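Side-chain contacts in phosphodiesterase (Candida albicans, PDB 6CPU), which belongs to the HD-type phosphodiesterase family, a group of largely helical metal-binding proteins, and carries bound zinc and magnesium ions: residues Leu257-Ile262 with Arg392-Asp397; Glu429-Leu434 with Glu538-Ser543. All coordinates share one frame; numbering follows the deposited sequence.

Interaction 1: Leu257-Ile262 with Arg392-Asp397; sequences LAFIFI and RICWPD
Phe259, Ile262, Cys394 and Trp395 make a wholly buried, apolar contact that wedges helix 253-264 against the break between helix 377-394 and helix 396-400. Its centre is a T-shaped aromatic pair. The six-membered ring of Trp395 turns its edge to the face of Phe259, with planes at 73° and centroids 5.3 Å apart. Trp395 CE3 lies 3.9 Å above the Phe259 plane, displaced toward the ring's rim, and Trp395 CZ3 approaches Phe259 CE2 to 3.9 Å. The carbon edge CE3-CZ3 does the touching, not the pyrrole N-H, so an apolar face meets an apolar edge. Phe259 reaches this edge because its CG stands anti to the backbone N (chi1 162°), which swings the ring out from the helix.

The tryptophan sits at the junction of two consecutive helices, in the all-helical fold of the HD-type phosphodiesterase family. Trp395 is the first residue to leave helical geometry after Cys394 and also occupies the N-cap position of the next helix. Pro396 follows in the first turn, where a proline is well tolerated because its nitrogen owes no hydrogen bond to an earlier carbonyl. Both Cys394 and Trp395 direct their side chains toward helix 253-264.

Cys394 works at the closest backbone approach, where its CA is 6.1 Å from Phe259 CA and a small side chain fits. Its CB rests 3.8 Å from Phe259 CD1, while SG nestles against the forked Ile262, equally near CG1 and CG2; the SG to Ile262 CG2 distance is 3.9 Å. The core continues around the aromatic pair: Tyr187 of helix 177-193 and Val390 and Leu391 of helix 377-394 also touch Phe259, and Ile242 of helix 227-242 touches Trp395.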
# COMPACT_ATOMS: atom_id res chain seq x y z
N LEU A 257 0.46 0.26 15.35
CA LEU A 257 0.33 -1.04 14.69
C LEU A 257 -1.10 -1.29 14.18
O LEU A 257 -1.28 -1.80 13.08
CB LEU A 257 0.79 -2.18 15.59
CG LEU A 257 2.29 -2.30 15.89
CD1 LEU A 257 2.56 -3.52 16.76
CD2 LEU A 257 3.15 -2.36 14.64
N ALA A 258 -2.12 -0.95 14.97
CA ALA A 258 -3.50 -1.14 14.52
C ALA A 258 -3.75 -0.38 13.20
O ALA A 258 -4.33 -0.91 12.25
CB ALA A 258 -4.50 -0.69 15.59
N PHE A 259 -3.34 0.88 13.17
CA PHE A 259 -3.44 1.72 11.99
C PHE A 259 -2.74 1.07 10.79
O PHE A 259 -3.29 1.03 9.69
CB PHE A 259 -2.87 3.11 12.31
CG PHE A 259 -2.51 3.94 11.10
CD1 PHE A 259 -3.47 4.37 10.21
CD2 PHE A 259 -1.19 4.32 10.88
CE1 PHE A 259 -3.13 5.15 9.12
CE2 PHE A 259 -0.84 5.10 9.80
CZ PHE A 259 -1.82 5.52 8.91
N ILE A 260 -1.54 0.56 11.02
CA ILE A 260 -0.76 -0.02 9.92
C ILE A 260 -1.36 -1.32 9.42
O ILE A 260 -1.31 -1.61 8.21
CB ILE A 260 0.72 -0.21 10.33
CG1 ILE A 260 1.34 1.15 10.65
CG2 ILE A 260 1.51 -0.89 9.21
CD1 ILE A 260 2.50 1.06 11.60
N PHE A 261 -1.94 -2.12 10.32
CA PHE A 261 -2.66 -3.33 9.89
C PHE A 261 -3.83 -2.97 8.98
O PHE A 261 -4.07 -3.64 7.96
CB PHE A 261 -3.17 -4.14 11.08
CG PHE A 261 -2.24 -5.21 11.55
CD1 PHE A 261 -1.16 -4.90 12.36
CD2 PHE A 261 -2.47 -6.53 11.21
CE1 PHE A 261 -0.30 -5.89 12.81
CE2 PHE A 261 -1.61 -7.53 11.66
CZ PHE A 261 -0.52 -7.20 12.45
N ILE A 262 -4.55 -1.92 9.34
CA ILE A 262 -5.67 -1.41 8.55
C ILE A 262 -5.19 -0.96 7.17
O ILE A 262 -5.83 -1.29 6.18
CB ILE A 262 -6.36 -0.18 9.23
CG1 ILE A 262 -7.13 -0.53 10.51
CG2 ILE A 262 -7.24 0.58 8.25
CD1 ILE A 262 -7.43 -1.97 10.76
N ARG A 392 -9.82 8.97 8.05
CA ARG A 392 -11.02 9.53 8.70
C ARG A 392 -11.42 8.72 9.93
O ARG A 392 -11.92 9.27 10.92
CB ARG A 392 -12.19 9.62 7.72
CG ARG A 392 -13.49 10.21 8.29
CD ARG A 392 -13.30 11.66 8.70
NE ARG A 392 -14.45 12.18 9.44
CZ ARG A 392 -14.65 12.08 10.76
NH1 ARG A 392 -13.81 11.42 11.56
NH2 ARG A 392 -15.75 12.63 11.28
N ILE A 393 -11.23 7.40 9.85
CA ILE A 393 -11.53 6.48 10.95
C ILE A 393 -10.35 6.31 11.91
O ILE A 393 -10.52 6.39 13.13
CB ILE A 393 -11.98 5.09 10.40
CG1 ILE A 393 -13.19 5.25 9.47
CG2 ILE A 393 -12.24 4.10 11.53
CD1 ILE A 393 -14.35 6.05 10.03
N CYS A 394 -9.15 6.07 11.38
CA CYS A 394 -7.99 5.74 12.19
C CYS A 394 -7.22 6.93 12.78
O CYS A 394 -6.61 6.79 13.83
CB CYS A 394 -6.99 4.92 11.39
SG CYS A 394 -7.67 3.33 10.91
N TRP A 395 -7.25 8.07 12.11
CA TRP A 395 -6.40 9.21 12.48
C TRP A 395 -7.06 10.55 12.09
O TRP A 395 -6.43 11.40 11.45
CB TRP A 395 -5.03 9.05 11.79
CG TRP A 395 -3.87 9.65 12.51
CD1 TRP A 395 -3.90 10.52 13.57
CD2 TRP A 395 -2.49 9.44 12.21
NE1 TRP A 395 -2.62 10.87 13.94
CE2 TRP A 395 -1.74 10.22 13.12
CE3 TRP A 395 -1.81 8.68 11.26
CZ2 TRP A 395 -0.33 10.25 13.10
CZ3 TRP A 395 -0.41 8.71 11.24
CH2 TRP A 395 0.30 9.49 12.15
N PRO A 396 -8.33 10.75 12.49
CA PRO A 396 -9.06 11.95 12.06
C PRO A 396 -8.40 13.27 12.48
O PRO A 396 -8.47 14.26 11.74
CB PRO A 396 -10.43 11.80 12.73
CG PRO A 396 -10.24 10.81 13.82
CD PRO A 396 -9.16 9.89 13.35
N ASP A 397 -7.73 13.27 13.63
CA ASP A 397 -7.07 14.49 14.09
C ASP A 397 -5.82 14.85 13.26
O ASP A 397 -5.42 16.01 13.26
CB ASP A 397 -6.75 14.41 15.58
CG ASP A 397 -8.01 14.42 16.46
OD1 ASP A 397 -9.13 14.63 15.95
OD2 ASP A 397 -7.87 14.24 17.68

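Interaction 2: Glu429-Leu434 with Glu538-Ser543; sequences EYVNRL and ENLFNS
Leu434 meets Ser543, and Val431 meets Leu540, where helix 427-438 lies against helix 525-547. The packing between them is purely van der Waals, with no hydrogen bond across it. Leu434 points toward Ser543, and its CD2 methyl reaches Ser543 OG at 3.0 Å, a carbon-oxygen approach short enough to be doubtful. The methyl also lies 3.8 Å from Ser543 CB. Leu434 CG and Ser543 OG each stand anti to their own backbone N (chi1 175° and -172°). A short serine side chain lets the leucine branch come close to the opposing helix.

One helical turn earlier on each side, branched apolar residues meet more loosely, Val431 CG2 lying 4.4 Å from Leu540 CD1. These two positions also mark the closest backbone approach, with Val431 CA and Leu540 CA 7.0 Å apart. Such helix-on-helix packing builds the all-helical phosphodiesterase domain, and valine and leucine suit it as branched apolar side chains that fill the interface.

The ionic interaction runs along one helix, not between the two. Arg433 NH1 bonds Glu429 OE1 at 2.8 Å, an i to i+4 salt bridge of exposed residues. Glu429 also touches a crystal neighbour, which may influence its pose. The bond is bent (136°) and meets the carboxylate on its syn side, tilted out of its plane. Tyr430 places CE1 over one face of the Arg433 guanidinium, 3.4 Å above its plane and displaced toward the group's rim.

Helix 446-462 lines both partners, touching Leu434 through Leu456 and Leu540 through Cys460; it ends in Asp462, a zinc ligand, although the Leu540 side chain stays about 12 Å from the metal. Helix 552-569 packs against helix 525-547, receiving Phe541 on Thr554 and Ile558 and pairing Lys562 with Glu538.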
# COMPACT_ATOMS: atom_id res chain seq x y z
N GLU A 429 3.55 18.22 -16.28
CA GLU A 429 3.05 19.41 -15.62
C GLU A 429 3.89 19.74 -14.38
O GLU A 429 4.23 20.90 -14.16
CB GLU A 429 1.56 19.28 -15.27
CG GLU A 429 0.70 20.48 -15.67
CD GLU A 429 0.47 21.47 -14.54
OE1 GLU A 429 -0.04 21.05 -13.47
OE2 GLU A 429 0.78 22.67 -14.71
N TYR A 430 4.25 18.72 -13.59
CA TYR A 430 5.09 18.94 -12.39
C TYR A 430 6.54 19.27 -12.77
O TYR A 430 7.18 20.07 -12.10
CB TYR A 430 5.03 17.74 -11.43
CG TYR A 430 3.66 17.58 -10.81
CD1 TYR A 430 3.27 18.34 -9.71
CD2 TYR A 430 2.73 16.71 -11.37
CE1 TYR A 430 1.99 18.22 -9.17
CE2 TYR A 430 1.46 16.58 -10.84
CZ TYR A 430 1.09 17.33 -9.74
OH TYR A 430 -0.18 17.19 -9.23
N VAL A 431 7.03 18.68 -13.85
CA VAL A 431 8.36 19.01 -14.37
C VAL A 431 8.44 20.49 -14.77
O VAL A 431 9.43 21.16 -14.49
CB VAL A 431 8.75 18.11 -15.56
CG1 VAL A 431 10.00 18.62 -16.26
CG2 VAL A 431 8.96 16.68 -15.09
N ASN A 432 7.39 20.98 -15.42
CA ASN A 432 7.30 22.39 -15.82
C ASN A 432 7.02 23.34 -14.66
O ASN A 432 7.46 24.49 -14.67
CB ASN A 432 6.25 22.58 -16.92
CG ASN A 432 6.61 21.85 -18.20
OD1 ASN A 432 7.75 21.42 -18.39
ND2 ASN A 432 5.64 21.69 -19.09
N ARG A 433 6.28 22.87 -13.66
CA ARG A 433 6.05 23.64 -12.43
C ARG A 433 7.32 23.76 -11.59
O ARG A 433 7.47 24.70 -10.81
CB ARG A 433 4.93 23.02 -11.60
CG ARG A 433 3.56 23.26 -12.19
CD ARG A 433 2.56 22.18 -11.81
NE ARG A 433 2.04 22.34 -10.46
CZ ARG A 433 1.00 21.67 -9.97
NH1 ARG A 433 0.35 20.79 -10.71
NH2 ARG A 433 0.60 21.90 -8.72
N LEU A 434 8.22 22.80 -11.75
CA LEU A 434 9.55 22.85 -11.15
C LEU A 434 10.43 23.87 -11.88
O LEU A 434 11.12 24.67 -11.24
CB LEU A 434 10.19 21.46 -11.19
CG LEU A 434 11.64 21.31 -10.71
CD1 LEU A 434 11.82 21.91 -9.32
CD2 LEU A 434 12.04 19.85 -10.73
N GLU A 538 15.80 9.85 -15.52
CA GLU A 538 17.00 10.68 -15.63
C GLU A 538 16.65 12.16 -15.49
O GLU A 538 17.23 12.86 -14.67
CB GLU A 538 17.73 10.42 -16.95
CG GLU A 538 19.12 11.04 -17.03
CD GLU A 538 20.04 10.33 -18.01
OE1 GLU A 538 19.54 9.62 -18.91
OE2 GLU A 538 21.27 10.48 -17.87
N ASN A 539 15.67 12.62 -16.27
CA ASN A 539 15.29 14.03 -16.27
C ASN A 539 14.68 14.51 -14.96
O ASN A 539 15.00 15.61 -14.51
CB ASN A 539 14.33 14.33 -17.42
CG ASN A 539 15.02 14.28 -18.77
OD1 ASN A 539 16.21 14.54 -18.88
ND2 ASN A 539 14.26 13.94 -19.81
N LEU A 540 13.81 13.71 -14.35
CA LEU A 540 13.17 14.12 -13.09
C LEU A 540 14.18 14.21 -11.94
O LEU A 540 14.19 15.19 -11.19
CB LEU A 540 12.05 13.15 -12.69
CG LEU A 540 11.35 13.45 -11.36
CD1 LEU A 540 10.55 14.75 -11.43
CD2 LEU A 540 10.45 12.29 -10.94
N PHE A 541 15.01 13.19 -11.79
CA PHE A 541 15.96 13.16 -10.68
C PHE A 541 17.04 14.25 -10.85
O PHE A 541 17.33 15.00 -9.90
CB PHE A 541 16.56 11.76 -10.51
CG PHE A 541 15.64 10.81 -9.79
CD1 PHE A 541 15.51 10.87 -8.40
CD2 PHE A 541 14.86 9.90 -10.49
CE1 PHE A 541 14.65 10.02 -7.74
CE2 PHE A 541 13.99 9.04 -9.82
CZ PHE A 541 13.89 9.11 -8.44
N ASN A 542 17.61 14.35 -12.05
CA ASN A 542 18.52 15.46 -12.39
C ASN A 542 17.91 16.81 -12.06
O ASN A 542 18.53 17.63 -11.41
CB ASN A 542 18.91 15.41 -13.87
CG ASN A 542 19.94 14.35 -14.18
OD1 ASN A 542 20.79 14.03 -13.34
ND2 ASN A 542 19.89 13.79 -15.39
N SER A 543 16.66 17.02 -12.49
CA SER A 543 15.96 18.28 -12.24
C SER A 543 15.69 18.52 -10.75
O SER A 543 15.82 19.64 -10.26
CB SER A 543 14.66 18.32 -13.03
OG SER A 543 14.05 19.59 -12.94

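The two interactions are separate helix-packing sites in a largely helical chain, with centres 33 Å apart and nearest atoms about 21 Å apart. They share no helix and come in series: interaction 1 closes at residue 397, before interaction 2 opens at 429. Interaction 1 is the more central, 14 Å from the centre of the chain, against 25 Å for interaction 2, which is only partly buried. Each brackets a long run of chain holding one or more zinc ligands: His278, His349 and Asp350 fall between the segments of interaction 1, and Asp462 between those of interaction 2. The metal site thus draws on both parts of the helical fold.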